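Local coordinates for hypothetical protein Atu2327 (Agrobacterium tumefaciens, PDB 2O8I), which probably acts as an OHCU decarboxylase, the enzyme of urate breakdown that decarboxylates 2-oxo-4-hydroxy-4-carboxy-5-ureidoimidazoline to (S)-allantoin, at residues A[14-19]-A[155-160]; A[22-27]-A[53-58]; A[43-48]-A[149-154]; A[61-64]-A[68-71]; A[132-137]-A[143-148]. All coordinates share one frame; numbering follows the deposited sequence.

Contact 1: A[14-19]-A[155-160]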
# COMPACT_ATOMS: atom_id res chain seq x y z
N VAL A 14 -2.69 4.04 9.38
CA VAL A 14 -4.08 4.21 8.99
C VAL A 14 -4.20 5.44 8.07
O VAL A 14 -5.00 5.47 7.13
CB VAL A 14 -5.02 4.31 10.26
CG1 VAL A 14 -6.41 4.85 9.92
CG2 VAL A 14 -5.12 2.96 10.95
N PHE A 15 -3.44 6.46 8.39
CA PHE A 15 -3.17 7.54 7.47
C PHE A 15 -1.80 7.14 6.95
O PHE A 15 -0.81 7.13 7.67
CB PHE A 15 -3.15 8.91 8.20
CG PHE A 15 -4.52 9.37 8.62
CD1 PHE A 15 -5.14 8.82 9.73
CD2 PHE A 15 -5.20 10.29 7.90
CE1 PHE A 15 -6.44 9.23 10.14
CE2 PHE A 15 -6.49 10.70 8.27
CZ PHE A 15 -7.10 10.16 9.41
N GLU A 16 -1.78 6.79 5.68
CA GLU A 16 -0.65 6.20 5.07
C GLU A 16 0.63 7.00 5.28
O GLU A 16 0.61 8.21 5.14
CB GLU A 16 -0.95 6.02 3.58
CG GLU A 16 -0.02 5.05 2.96
CD GLU A 16 -0.58 3.66 2.94
OE1 GLU A 16 -1.78 3.49 3.18
OE2 GLU A 16 0.15 2.74 2.64
N HIS A 17 1.73 6.33 5.63
CA HIS A 17 3.02 6.98 5.88
C HIS A 17 2.90 8.19 6.80
O HIS A 17 3.80 9.06 6.81
CB HIS A 17 3.73 7.35 4.56
CG HIS A 17 3.97 6.18 3.65
ND1 HIS A 17 3.23 5.96 2.52
CD2 HIS A 17 4.83 5.13 3.74
CE1 HIS A 17 3.62 4.84 1.94
NE2 HIS A 17 4.59 4.31 2.66
N SER A 18 1.85 8.25 7.63
CA SER A 18 1.69 9.40 8.53
C SER A 18 1.66 9.05 10.07
O SER A 18 0.68 9.38 10.80
CB SER A 18 0.51 10.22 8.05
OG SER A 18 0.68 10.46 6.66
N PRO A 19 2.74 8.38 10.57
CA PRO A 19 2.76 7.98 11.97
C PRO A 19 2.57 9.16 12.91
O PRO A 19 2.01 8.97 13.98
CB PRO A 19 4.15 7.32 12.14
CG PRO A 19 4.97 7.79 10.98
CD PRO A 19 3.99 7.99 9.87
N TRP A 155 -11.47 5.27 8.12
CA TRP A 155 -12.58 4.56 8.72
C TRP A 155 -12.64 3.13 8.22
O TRP A 155 -12.76 2.17 9.01
CB TRP A 155 -13.93 5.28 8.48
CG TRP A 155 -15.09 4.38 8.74
CD1 TRP A 155 -15.85 3.74 7.81
CD2 TRP A 155 -15.56 3.96 10.00
NE1 TRP A 155 -16.80 2.96 8.42
CE2 TRP A 155 -16.64 3.07 9.77
CE3 TRP A 155 -15.20 4.27 11.31
CZ2 TRP A 155 -17.36 2.48 10.80
CZ3 TRP A 155 -15.90 3.67 12.34
CH2 TRP A 155 -16.98 2.78 12.08
N LEU A 156 -12.58 2.98 6.91
CA LEU A 156 -12.66 1.66 6.30
C LEU A 156 -11.52 0.76 6.77
O LEU A 156 -11.73 -0.43 7.05
CB LEU A 156 -12.66 1.76 4.76
CG LEU A 156 -13.88 2.44 4.11
CD1 LEU A 156 -13.58 2.73 2.64
CD2 LEU A 156 -15.15 1.57 4.26
N ARG A 157 -10.33 1.33 6.89
CA ARG A 157 -9.19 0.54 7.39
C ARG A 157 -9.44 0.06 8.81
O ARG A 157 -9.42 -1.17 9.06
CB ARG A 157 -7.89 1.31 7.27
CG ARG A 157 -7.55 1.52 5.80
CD ARG A 157 -6.47 2.52 5.64
NE ARG A 157 -5.93 2.46 4.30
CZ ARG A 157 -4.77 3.00 3.94
NH1 ARG A 157 -4.02 3.62 4.85
NH2 ARG A 157 -4.36 2.91 2.67
N LEU A 158 -9.72 1.01 9.71
CA LEU A 158 -10.06 0.72 11.11
C LEU A 158 -11.21 -0.25 11.29
O LEU A 158 -11.10 -1.16 12.11
CB LEU A 158 -10.31 1.99 11.88
CG LEU A 158 -9.02 2.78 12.12
CD1 LEU A 158 -9.36 4.22 12.43
CD2 LEU A 158 -8.21 2.13 13.25
N ALA A 159 -12.27 -0.11 10.50
CA ALA A 159 -13.37 -1.08 10.51
C ALA A 159 -12.97 -2.53 10.17
O ALA A 159 -13.64 -3.46 10.59
CB ALA A 159 -14.51 -0.62 9.64
N SER A 160 -11.89 -2.75 9.42
CA SER A 160 -11.46 -4.13 9.16
C SER A 160 -10.63 -4.70 10.32
O SER A 160 -10.57 -5.92 10.49
CB SER A 160 -10.70 -4.27 7.84
OG SER A 160 -9.49 -3.51 7.85

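Contact 2: A[22-27]-A[53-58]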
# COMPACT_ATOMS: atom_id res chain seq x y z
N ALA A 22 -0.69 9.29 14.61
CA ALA A 22 -0.87 8.32 15.68
C ALA A 22 -0.09 8.73 16.91
O ALA A 22 -0.59 8.52 18.01
CB ALA A 22 -0.49 6.92 15.22
N GLU A 23 1.11 9.29 16.74
CA GLU A 23 1.93 9.81 17.87
C GLU A 23 1.13 10.87 18.65
O GLU A 23 0.97 10.78 19.87
CB GLU A 23 3.19 10.52 17.37
CG GLU A 23 4.09 9.78 16.44
CD GLU A 23 5.19 9.08 17.18
OE1 GLU A 23 5.32 9.33 18.43
OE2 GLU A 23 5.93 8.27 16.54
N ARG A 24 0.62 11.88 17.95
CA ARG A 24 -0.12 12.93 18.61
C ARG A 24 -1.38 12.41 19.23
O ARG A 24 -1.73 12.82 20.35
CB ARG A 24 -0.48 14.04 17.65
CG ARG A 24 0.74 14.75 17.14
CD ARG A 24 0.32 15.87 16.23
NE ARG A 24 1.52 16.40 15.61
CZ ARG A 24 1.53 17.19 14.54
NH1 ARG A 24 0.38 17.51 13.95
NH2 ARG A 24 2.71 17.61 14.06
N ALA A 25 -2.10 11.52 18.54
CA ALA A 25 -3.30 10.91 19.15
C ALA A 25 -2.93 10.23 20.46
O ALA A 25 -3.73 10.23 21.40
CB ALA A 25 -3.96 9.92 18.22
N TYR A 26 -1.72 9.65 20.52
CA TYR A 26 -1.34 8.92 21.70
C TYR A 26 -1.12 9.90 22.86
O TYR A 26 -1.53 9.63 24.01
CB TYR A 26 -0.11 8.01 21.49
CG TYR A 26 0.07 7.04 22.67
CD1 TYR A 26 0.80 7.42 23.82
CD2 TYR A 26 -0.53 5.79 22.67
CE1 TYR A 26 0.96 6.56 24.89
CE2 TYR A 26 -0.39 4.91 23.77
CZ TYR A 26 0.35 5.30 24.87
OH TYR A 26 0.52 4.44 25.93
N ASP A 27 -0.49 11.04 22.55
CA ASP A 27 -0.25 12.09 23.53
C ASP A 27 -1.52 12.82 23.94
O ASP A 27 -1.54 13.42 25.01
CB ASP A 27 0.86 13.03 23.08
CG ASP A 27 2.23 12.32 23.00
OD1 ASP A 27 2.42 11.29 23.69
OD2 ASP A 27 3.11 12.79 22.26
N GLU A 53 -2.01 23.07 7.54
CA GLU A 53 -2.35 22.77 6.12
C GLU A 53 -1.19 22.08 5.37
O GLU A 53 -1.44 21.18 4.58
CB GLU A 53 -2.90 23.99 5.34
CG GLU A 53 -4.35 24.49 5.72
CD GLU A 53 -5.43 23.38 5.83
OE1 GLU A 53 -6.33 23.28 4.96
OE2 GLU A 53 -5.39 22.62 6.81
N ALA A 54 0.06 22.48 5.63
CA ALA A 54 1.21 21.76 5.04
C ALA A 54 1.18 20.27 5.41
O ALA A 54 1.40 19.41 4.55
CB ALA A 54 2.55 22.38 5.49
N GLU A 55 0.90 19.97 6.68
CA GLU A 55 0.91 18.59 7.15
C GLU A 55 -0.19 17.77 6.49
O GLU A 55 0.07 16.67 6.01
CB GLU A 55 0.85 18.53 8.69
CG GLU A 55 2.13 19.02 9.39
CD GLU A 55 1.96 19.17 10.92
OE1 GLU A 55 0.81 19.43 11.38
OE2 GLU A 55 2.98 19.01 11.66
N ARG A 56 -1.40 18.33 6.43
CA ARG A 56 -2.50 17.71 5.72
C ARG A 56 -2.16 17.48 4.23
O ARG A 56 -2.46 16.41 3.66
CB ARG A 56 -3.77 18.52 5.90
CG ARG A 56 -4.26 18.49 7.35
CD ARG A 56 -5.16 19.68 7.75
NE ARG A 56 -6.33 19.84 6.89
CZ ARG A 56 -7.42 19.07 6.91
NH1 ARG A 56 -7.54 18.05 7.76
NH2 ARG A 56 -8.41 19.31 6.05
N LEU A 57 -1.49 18.46 3.62
CA LEU A 57 -1.06 18.32 2.22
C LEU A 57 -0.05 17.16 2.08
O LEU A 57 -0.09 16.41 1.07
CB LEU A 57 -0.47 19.62 1.67
CG LEU A 57 -0.08 19.58 0.19
CD1 LEU A 57 -1.31 19.40 -0.71
CD2 LEU A 57 0.70 20.85 -0.21
N GLY A 58 0.82 17.02 3.09
CA GLY A 58 1.75 15.88 3.15
C GLY A 58 1.04 14.53 3.21
O GLY A 58 1.50 13.54 2.64

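Contact 3: A[43-48]-A[149-154]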
# COMPACT_ATOMS: atom_id res chain seq x y z
N ALA A 43 -10.44 9.77 17.13
CA ALA A 43 -9.21 10.26 17.74
C ALA A 43 -8.18 10.61 16.68
O ALA A 43 -7.56 11.67 16.75
CB ALA A 43 -8.66 9.25 18.71
N LEU A 44 -8.03 9.73 15.69
CA LEU A 44 -7.11 9.97 14.59
C LEU A 44 -7.55 11.14 13.68
O LEU A 44 -6.72 12.02 13.37
CB LEU A 44 -6.87 8.68 13.79
CG LEU A 44 -6.24 7.53 14.59
CD1 LEU A 44 -5.99 6.34 13.66
CD2 LEU A 44 -4.92 7.91 15.33
N CYS A 45 -8.84 11.19 13.30
CA CYS A 45 -9.34 12.34 12.54
C CYS A 45 -9.12 13.65 13.28
O CYS A 45 -8.74 14.67 12.67
CB CYS A 45 -10.81 12.18 12.17
SG CYS A 45 -11.00 10.87 10.96
N ALA A 46 -9.32 13.64 14.60
CA ALA A 46 -9.09 14.83 15.40
C ALA A 46 -7.69 15.38 15.16
O ALA A 46 -7.55 16.58 14.94
CB ALA A 46 -9.33 14.57 16.88
N GLN A 47 -6.67 14.54 15.19
CA GLN A 47 -5.33 15.03 14.91
C GLN A 47 -5.16 15.46 13.44
O GLN A 47 -4.38 16.39 13.15
CB GLN A 47 -4.27 14.00 15.25
CG GLN A 47 -4.25 13.53 16.66
CD GLN A 47 -4.14 14.68 17.65
OE1 GLN A 47 -4.82 14.67 18.66
NE2 GLN A 47 -3.29 15.67 17.36
N PHE A 48 -5.83 14.78 12.53
CA PHE A 48 -5.68 15.09 11.12
C PHE A 48 -6.29 16.45 10.87
O PHE A 48 -5.79 17.24 10.05
CB PHE A 48 -6.43 14.04 10.30
CG PHE A 48 -6.42 14.27 8.81
CD1 PHE A 48 -5.24 14.49 8.12
CD2 PHE A 48 -7.61 14.21 8.09
CE1 PHE A 48 -5.25 14.66 6.73
CE2 PHE A 48 -7.63 14.38 6.70
CZ PHE A 48 -6.46 14.60 6.02
N GLN A 149 -12.03 12.12 1.75
CA GLN A 149 -11.85 10.75 1.30
C GLN A 149 -10.80 10.00 2.13
O GLN A 149 -10.97 8.83 2.43
CB GLN A 149 -11.51 10.72 -0.20
CG GLN A 149 -12.70 11.07 -1.10
CD GLN A 149 -13.87 10.09 -1.00
OE1 GLN A 149 -13.76 8.90 -1.32
NE2 GLN A 149 -14.99 10.59 -0.57
N VAL A 150 -9.71 10.68 2.47
CA VAL A 150 -8.66 10.13 3.30
C VAL A 150 -9.25 9.69 4.67
O VAL A 150 -8.86 8.67 5.24
CB VAL A 150 -7.51 11.15 3.47
CG1 VAL A 150 -6.80 10.95 4.76
CG2 VAL A 150 -6.54 11.01 2.35
N GLU A 151 -10.24 10.42 5.13
CA GLU A 151 -10.83 10.12 6.40
C GLU A 151 -11.80 8.94 6.56
O GLU A 151 -11.59 8.09 7.43
CB GLU A 151 -11.58 11.35 6.95
CG GLU A 151 -10.71 12.49 7.44
CD GLU A 151 -11.51 13.63 8.15
OE1 GLU A 151 -12.77 13.57 8.25
OE2 GLU A 151 -10.85 14.61 8.60
N LYS A 152 -12.85 8.80 5.76
CA LYS A 152 -13.12 7.78 4.83
C LYS A 152 -12.36 6.50 4.73
O LYS A 152 -12.84 5.48 5.21
CB LYS A 152 -13.93 8.18 3.63
CG LYS A 152 -15.36 7.74 3.80
CD LYS A 152 -15.96 7.16 2.48
CE LYS A 152 -17.50 6.78 2.58
NZ LYS A 152 -18.07 6.30 1.27
N ILE A 153 -11.20 6.55 4.09
CA ILE A 153 -10.38 5.40 4.00
C ILE A 153 -9.90 4.97 5.41
O ILE A 153 -9.89 3.77 5.74
CB ILE A 153 -9.28 5.71 3.02
CG1 ILE A 153 -9.92 5.79 1.62
CG2 ILE A 153 -8.20 4.65 3.13
CD1 ILE A 153 -9.18 6.64 0.57
N ALA A 154 -9.58 5.96 6.25
CA ALA A 154 -9.16 5.68 7.62
C ALA A 154 -10.23 4.85 8.31
O ALA A 154 -9.92 3.82 8.96
CB ALA A 154 -8.85 7.00 8.43

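Contact 4: A[61-64]-A[68-71]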
# COMPACT_ATOMS: atom_id res chain seq x y z
N ARG A 61 -0.35 13.66 -0.24
CA ARG A 61 0.70 13.31 -1.15
C ARG A 61 1.30 11.95 -0.86
O ARG A 61 1.84 11.33 -1.75
CB ARG A 61 1.79 14.39 -1.13
CG ARG A 61 1.33 15.68 -1.76
CD ARG A 61 2.45 16.67 -1.85
NE ARG A 61 2.13 17.70 -2.84
CZ ARG A 61 2.63 18.94 -2.83
NH1 ARG A 61 3.47 19.30 -1.88
NH2 ARG A 61 2.28 19.82 -3.77
N ALA A 62 1.21 11.48 0.38
CA ALA A 62 1.79 10.17 0.75
C ALA A 62 0.83 9.03 0.42
O ALA A 62 1.23 7.87 0.31
CB ALA A 62 2.17 10.14 2.24
N HIS A 63 -0.45 9.36 0.27
CA HIS A 63 -1.46 8.36 0.02
C HIS A 63 -1.25 7.58 -1.30
O HIS A 63 -0.88 8.16 -2.32
CB HIS A 63 -2.82 9.02 0.05
CG HIS A 63 -3.93 8.06 0.25
ND1 HIS A 63 -4.46 7.79 1.49
CD2 HIS A 63 -4.60 7.27 -0.62
CE1 HIS A 63 -5.43 6.90 1.37
NE2 HIS A 63 -5.54 6.57 0.10
N PRO A 64 -1.42 6.25 -1.27
CA PRO A 64 -1.21 5.51 -2.51
C PRO A 64 -2.26 5.80 -3.57
O PRO A 64 -3.44 6.10 -3.25
CB PRO A 64 -1.32 4.04 -2.08
CG PRO A 64 -2.05 4.06 -0.80
CD PRO A 64 -1.72 5.36 -0.13
N GLY A 68 -1.93 1.27 -7.35
CA GLY A 68 -1.19 0.69 -6.25
C GLY A 68 -2.09 -0.04 -5.27
O GLY A 68 -1.67 -1.06 -4.69
N LYS A 69 -3.31 0.45 -5.04
CA LYS A 69 -4.19 -0.26 -4.12
C LYS A 69 -4.66 -1.55 -4.79
O LYS A 69 -4.73 -2.61 -4.14
CB LYS A 69 -5.37 0.59 -3.67
CG LYS A 69 -5.01 1.82 -2.87
CD LYS A 69 -6.27 2.63 -2.40
CE LYS A 69 -5.89 3.57 -1.23
NZ LYS A 69 -7.04 4.43 -0.78
N LEU A 70 -4.99 -1.47 -6.07
CA LEU A 70 -5.49 -2.63 -6.80
C LEU A 70 -4.44 -3.74 -6.86
O LEU A 70 -4.76 -4.93 -6.69
CB LEU A 70 -5.95 -2.22 -8.21
CG LEU A 70 -7.19 -1.30 -8.17
CD1 LEU A 70 -7.50 -0.80 -9.54
CD2 LEU A 70 -8.40 -2.03 -7.67
N ALA A 71 -3.19 -3.35 -7.05
CA ALA A 71 -2.11 -4.32 -7.05
C ALA A 71 -1.90 -4.99 -5.70
O ALA A 71 -1.66 -6.19 -5.61
CB ALA A 71 -0.84 -3.68 -7.54

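Contact 5: A[132-137]-A[143-148]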
# COMPACT_ATOMS: atom_id res chain seq x y z
N ASP A 132 -14.17 12.19 -13.57
CA ASP A 132 -14.84 13.14 -14.46
C ASP A 132 -15.34 14.46 -13.79
O ASP A 132 -15.05 15.56 -14.25
CB ASP A 132 -16.07 12.41 -14.94
CG ASP A 132 -16.23 12.46 -16.39
OD1 ASP A 132 -15.40 11.83 -17.11
OD2 ASP A 132 -17.24 13.10 -16.79
N THR A 133 -16.11 14.31 -12.71
CA THR A 133 -16.55 15.41 -11.90
C THR A 133 -15.33 16.13 -11.29
O THR A 133 -15.20 17.35 -11.39
CB THR A 133 -17.42 14.85 -10.72
OG1 THR A 133 -18.66 14.36 -11.23
CG2 THR A 133 -17.69 15.90 -9.62
N ARG A 134 -14.43 15.37 -10.65
CA ARG A 134 -13.42 15.99 -9.78
C ARG A 134 -12.25 16.69 -10.49
O ARG A 134 -11.71 17.67 -9.94
CB ARG A 134 -12.90 14.99 -8.75
CG ARG A 134 -13.97 14.61 -7.75
CD ARG A 134 -13.52 13.47 -6.83
NE ARG A 134 -12.21 13.71 -6.24
CZ ARG A 134 -11.61 12.85 -5.41
NH1 ARG A 134 -12.22 11.73 -5.08
NH2 ARG A 134 -10.41 13.11 -4.92
N ILE A 135 -11.87 16.22 -11.68
CA ILE A 135 -10.79 16.85 -12.43
C ILE A 135 -11.16 18.30 -12.73
O ILE A 135 -10.29 19.16 -12.84
CB ILE A 135 -10.40 16.08 -13.72
CG1 ILE A 135 -9.08 16.60 -14.33
CG2 ILE A 135 -11.50 16.16 -14.79
CD1 ILE A 135 -7.76 16.05 -13.73
N ASP A 136 -12.45 18.59 -12.81
CA ASP A 136 -12.93 19.94 -13.14
C ASP A 136 -13.08 20.88 -11.94
O ASP A 136 -13.49 22.03 -12.12
CB ASP A 136 -14.25 19.86 -13.90
CG ASP A 136 -14.06 19.44 -15.36
OD1 ASP A 136 -12.93 19.60 -15.93
OD2 ASP A 136 -15.05 18.96 -15.96
N ASN A 137 -12.79 20.41 -10.73
CA ASN A 137 -12.86 21.29 -9.58
C ASN A 137 -11.61 22.17 -9.46
O ASN A 137 -10.65 21.96 -10.19
CB ASN A 137 -13.07 20.50 -8.29
CG ASN A 137 -14.40 19.75 -8.26
OD1 ASN A 137 -14.58 18.85 -7.45
ND2 ASN A 137 -15.34 20.13 -9.15
N PHE A 143 -9.26 19.81 -2.39
CA PHE A 143 -8.59 19.63 -1.14
C PHE A 143 -9.63 19.25 -0.09
O PHE A 143 -9.39 18.35 0.70
CB PHE A 143 -7.83 20.89 -0.75
CG PHE A 143 -6.87 20.68 0.35
CD1 PHE A 143 -5.57 20.29 0.08
CD2 PHE A 143 -7.25 20.92 1.67
CE1 PHE A 143 -4.65 20.10 1.10
CE2 PHE A 143 -6.35 20.73 2.70
CZ PHE A 143 -5.03 20.33 2.42
N ALA A 144 -10.79 19.90 -0.13
CA ALA A 144 -11.89 19.48 0.73
C ALA A 144 -12.29 18.00 0.46
O ALA A 144 -12.33 17.20 1.38
CB ALA A 144 -13.11 20.42 0.60
N THR A 145 -12.54 17.66 -0.81
CA THR A 145 -12.92 16.30 -1.18
C THR A 145 -11.86 15.26 -0.80
O THR A 145 -12.20 14.26 -0.16
CB THR A 145 -13.24 16.21 -2.67
OG1 THR A 145 -14.37 17.00 -2.93
CG2 THR A 145 -13.59 14.80 -3.12
N ALA A 146 -10.60 15.50 -1.18
CA ALA A 146 -9.50 14.55 -0.95
C ALA A 146 -9.32 14.29 0.52
O ALA A 146 -9.20 13.15 0.90
CB ALA A 146 -8.21 15.03 -1.55
N THR A 147 -9.32 15.34 1.34
CA THR A 147 -9.18 15.17 2.79
C THR A 147 -10.36 14.39 3.38
O THR A 147 -10.18 13.61 4.32
CB THR A 147 -9.03 16.54 3.56
OG1 THR A 147 -10.16 17.38 3.27
CG2 THR A 147 -7.74 17.25 3.21
N GLY A 148 -11.55 14.62 2.82
CA GLY A 148 -12.76 13.90 3.22
C GLY A 148 -12.60 12.42 2.91
O GLY A 148 -12.96 11.58 3.72

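Contact 1: A[14-19]-A[155-160]
R157 reaches out from helix 139-161 and takes E16 of the 14-19 loop in a salt bridge. The end of its guanidinium closes on a single carboxylate oxygen. R157 NH2 lies 2.7 Å from E16 OE1, and R157 NH1 lies 2.8 Å from the same E16 OE1. Both bonds are bent, and the oxygen sits 17° out of the guanidinium plane. The carboxylate plane is turned 66° against that of the guanidinium. E16 can turn in from the side because its chain kinks at chi2 (94°), whereas R157 runs straight from CG to NE.

A weaker polar link joins the same arginine to the loop backbone: R157 NH1 is 3.1 Å from V14 O. The loop here makes a type II beta turn from F15 to S18, between helices 4-11 and 19-27 of an all-helical fold. Arginine and turn lie at the dimer interface. R157 NE forms a salt bridge with E75 of the second subunit, and I72 of that subunit packs on both E16 and R157.

The apolar part is a buried pairing of branched side chains that meet at about a right angle. V14 CG1 touches L158 CD1 at 3.9 Å. V14 CG2 meets the other methyl, L158 CD2, at an equal distance. V14 also rests on A154 and M161 of the same long helix.

Contact 2: A[22-27]-A[53-58]
R24 and E55 carry the whole contact between helix 19-27 and helix 53-62. The close part is small and purely charged. The guanidinium meets the carboxylate end-on, with one nitrogen to each oxygen. R24 NH2 binds E55 OE2 at 2.8 Å, and R24 NH1 binds E55 OE1 at 3.2 Å. Both bonds are nearly straight. The oxygens lie almost in the guanidinium plane, but the carboxylate is twisted by 42°. OE2 is met on its syn side, 34° out of the carboxylate plane, and OE1 from above that plane. Both chains are extended, which lets them bridge a wide gap between the backbones.

The rest is loose. The nearest CA atoms, those of R24 and E55, are 12.8 Å apart, and no other pair of residues touches. Both partners are partly exposed, at the surface of the fold. R24 lies against Q47 and A51; E55 OE1 also accepts a hydrogen bond from S52 N, just ahead of helix 53-62. On another side of that helix R56 pairs with E53 and makes a cation-pi contact with F48. The R24-E55 pair itself is a bidentate arginine-glutamate salt bridge, spanning two helices at the surface of an all-helical protein.

Contact 3: A[43-48]-A[149-154]
F48 on helix 37-50 points its ring edge at E151 on helix 139-161. Within the all-helical fold, segments 43-48 and 149-154 run antiparallel, their axes at 157° and 10.7 Å apart at closest approach. At this spacing side chains, not backbones, fill the gap, and the four that touch are buried.

F48 stands with CG anti to its own N (chi1 177°), which swings the ring across toward the second helix. E151 comes alongside the rim. Its CD lies in the ring plane, and the carboxylate is turned 68° from that plane. E151 CG is 3.6 Å from F48 CD2, so the aliphatic part of the glutamate packs there too. V150 CG1 approaches the ring obliquely at 3.9 Å from F48 CZ. F15 packs on F48 as well, their ring planes at about 45°.

The charge of E151 is met elsewhere: OE1 forms a salt bridge with R49, one residue beyond F48. The carboxylate, next to a C-H rim and an arginine, is probably stabilised as an anion. C45 completes the contact from a turn earlier on helix 37-50. Its sulfur lies along the glutamate chain, with C45 SG 3.9 Å from E151 CG.

Contact 4: A[61-64]-A[68-71]
H63 and K69 meet through two complementary chain shapes. H63 has CG roughly opposite its backbone N (chi1 -161°), and with chi2 at 95° this turns the NE2 edge of the ring toward K69. K69 is fully stretched beyond CG, so its amino group comes back across the turn to the imidazole. The two side chains cross at about a right angle. K69 NZ donates to H63 NE2 over 2.8 Å. The amine arrives at the ring edge, 10° out of the ring plane. K69 CE follows close behind, 3.3 Å from H63 NE2.

P64 adds an apolar touch. Its CG is 3.9 Å from K69 CE, again with the chains crossing. Within the same segment P64 CD lies over one face of the H63 ring, toward its rim.

H63 and P64 open the HPDLAGK sequence known from OHCU decarboxylases, and K69 closes it. The motif forms the bend between helix 53-62, which H63 leaves, and helix 66-74. G68 N bonds to D65 OD1 near the start of this second helix.

The lysine has a second and stronger partner: its NZ also forms a salt bridge with E75 of the second subunit. I72 of that subunit packs on K69 too. I153 of helix 139-161 touches both K69 and H63, and V150 also lies against the histidine.

Contact 5: A[132-137]-A[143-148]
T145 sets one methyl squarely over the guanidinium face of R134. CG2 sits 3.5 Å above the plane, over its centre. T145 CG2 is equally far from R134 NE and R134 CZ, at 3.6 Å each. The two chains come from opposite directions. No hydrogen bond crosses here; this is a methyl resting on a flat charged group. A146 adds a lighter touch, its CA 4.3 Å from R134 NH2 and oblique to the guanidinium plane.

Torsions place both groups. T145 holds OG1 beside its backbone N (chi1 -65°), which leaves the CG2 methyl directed at the arginine. R134 bends at chi3 (50°), which lays the guanidinium flat under that methyl.

The contact joins the last turn of helix 124-135 to an early part of helix 139-161, across the short connection between these consecutive helices. Both belong to the all-helical OHCU decarboxylase-like fold. N137 N bonds to R134 O at 3.0 Å as the first helix ends.

Further out, polar partners fix the rotation of the buried guanidinium. NE forms a salt bridge with E142, and NH1 bonds to the carbonyl of I116. NH2 has a weak bond to the hydroxyl of Y107. F115 and I117 pack against the same side chain. Behind T145 the helix continues to T147, whose neighbour R56 lies on helix 53-62.

Overall arrangement
Helix 139-161 runs through contacts 1, 3 and 5 and meets, from its early turns onward, helix 124-135, helix 37-50 and the 14-19 loop. Contact 1 joins parts near the two ends of the chain and encloses all the others in sequence. Contacts 2 and 4 share helix 53-62, with centres about 19 Å apart, while contacts 2 and 3 alternate along the chain. Contacts 1 and 3 are neighbours, about 8 Å between centres, and touch through F15 and V14. I153 links contact 3 to contact 4. Contacts 1, 3 and 4 all reach the second subunit, contact 3 through I153 alone; contacts 2 and 5 do not touch it.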